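Local atomic coordinates of glucokinase (Leishmania braziliensis MHOM/BR/75/M2904, PDB entry 6EDI), a protein that probably phosphorylates D-glucose to glucose 6-phosphate with ATP as phosphate donor, acting as a dimeric glucokinase. Residues Thr199-Gly203 with Ser225-Ile229. Residues are numbered along the deposited sequence; the frame is centred on the assembly and turned at random.
Sequences TIGRG and SDSYI
T199-G203 is a loop leading into strand 205-210. Residues 225-229 form the turn and start of strand 227-233. CA atoms come closest at R202 and D226, 8.3 Å apart. T199 OG1 accepts from G201 N (2.9 Å), an ST turn. S169 OG hydrogen-bonds both T199 OG1 and I200 N. R202 centres an inverse gamma turn, with a weak G203 N to G201 O hydrogen bond (3.2 Å). Y228 (chi1 m) points at the loop and donates OH to G201 O (2.6 Å). That carbonyl thus takes both hydrogen bonds. Y228 N donates to Q410 OE1. I200 CD1 packs on Y228 CE2 (3.7 Å). R202 NE and D226 OD1 form a salt bridge (3.0 Å), but OD1 lies over the guanidinium face, so only charge acts. OD1 is hydrogen-bonded to Y221 OH. S225 OG and S227 OG share a very short hydrogen bond (2.4 Å). D226, with positive phi (49°), and S227 face V222. This is a G1 beta bulge in the hairpin 214-222/227-233, on the antiparallel side of an actin-like ATPase domain sheet.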
# COMPACT_ATOMS: atom_id res chain seq x y z
N THR A 199 -12.84 17.01 -5.61
CA THR A 199 -11.41 16.73 -5.67
C THR A 199 -11.23 15.45 -4.89
O THR A 199 -12.12 15.08 -4.10
CB THR A 199 -10.61 17.87 -4.99
OG1 THR A 199 -9.23 17.51 -4.90
CG2 THR A 199 -11.16 18.13 -3.60
N ILE A 200 -10.13 14.72 -5.10
CA ILE A 200 -9.82 13.62 -4.18
C ILE A 200 -9.25 14.21 -2.91
O ILE A 200 -9.32 13.61 -1.84
CB ILE A 200 -8.81 12.60 -4.76
CG1 ILE A 200 -7.51 13.28 -5.19
CG2 ILE A 200 -9.43 11.82 -5.92
CD1 ILE A 200 -6.36 12.30 -5.39
N GLY A 201 -8.69 15.41 -3.02
CA GLY A 201 -8.15 16.10 -1.86
C GLY A 201 -6.77 15.63 -1.46
O GLY A 201 -6.19 14.77 -2.12
N ARG A 202 -6.23 16.22 -0.39
CA ARG A 202 -4.89 15.86 0.10
C ARG A 202 -4.93 14.70 1.10
O ARG A 202 -4.87 14.90 2.32
CB ARG A 202 -4.22 17.07 0.74
CG ARG A 202 -4.09 18.25 -0.20
CD ARG A 202 -2.64 18.69 -0.34
NE ARG A 202 -2.50 19.67 -1.41
CZ ARG A 202 -2.20 20.94 -1.22
NH1 ARG A 202 -1.99 21.40 0.01
NH2 ARG A 202 -2.10 21.76 -2.26
N GLY A 203 -5.03 13.50 0.56
CA GLY A 203 -5.04 12.28 1.35
C GLY A 203 -5.02 11.09 0.43
O GLY A 203 -5.00 11.23 -0.80
N SER A 225 6.48 16.49 0.27
CA SER A 225 6.70 17.05 -1.05
C SER A 225 5.42 17.59 -1.67
O SER A 225 5.44 18.07 -2.81
CB SER A 225 7.31 15.99 -1.98
OG SER A 225 6.44 14.87 -2.14
N ASP A 226 4.32 17.49 -0.93
CA ASP A 226 3.00 17.88 -1.41
C ASP A 226 2.73 17.27 -2.78
O ASP A 226 2.40 17.96 -3.75
CB ASP A 226 2.85 19.41 -1.44
CG ASP A 226 1.44 19.84 -1.78
OD1 ASP A 226 0.49 19.12 -1.41
OD2 ASP A 226 1.28 20.90 -2.44
N SER A 227 2.92 15.96 -2.87
CA SER A 227 2.78 15.28 -4.15
C SER A 227 2.14 13.93 -3.90
O SER A 227 2.00 13.50 -2.74
CB SER A 227 4.14 15.09 -4.81
OG SER A 227 4.99 14.38 -3.93
N TYR A 228 1.77 13.25 -4.97
CA TYR A 228 1.16 11.93 -4.84
C TYR A 228 1.99 10.88 -5.57
O TYR A 228 2.67 11.18 -6.55
CB TYR A 228 -0.23 11.94 -5.49
CG TYR A 228 -1.24 12.92 -4.94
CD1 TYR A 228 -1.21 14.28 -5.28
CD2 TYR A 228 -2.28 12.48 -4.14
CE1 TYR A 228 -2.17 15.17 -4.79
CE2 TYR A 228 -3.24 13.36 -3.65
CZ TYR A 228 -3.19 14.69 -3.98
OH TYR A 228 -4.16 15.53 -3.47
N ILE A 229 1.90 9.63 -5.12
CA ILE A 229 2.50 8.54 -5.87
C ILE A 229 1.49 7.41 -5.88
O ILE A 229 0.80 7.18 -4.90
CB ILE A 229 3.87 8.09 -5.28
CG1 ILE A 229 4.48 6.96 -6.11
CG2 ILE A 229 3.74 7.70 -3.79
CD1 ILE A 229 5.97 6.74 -5.85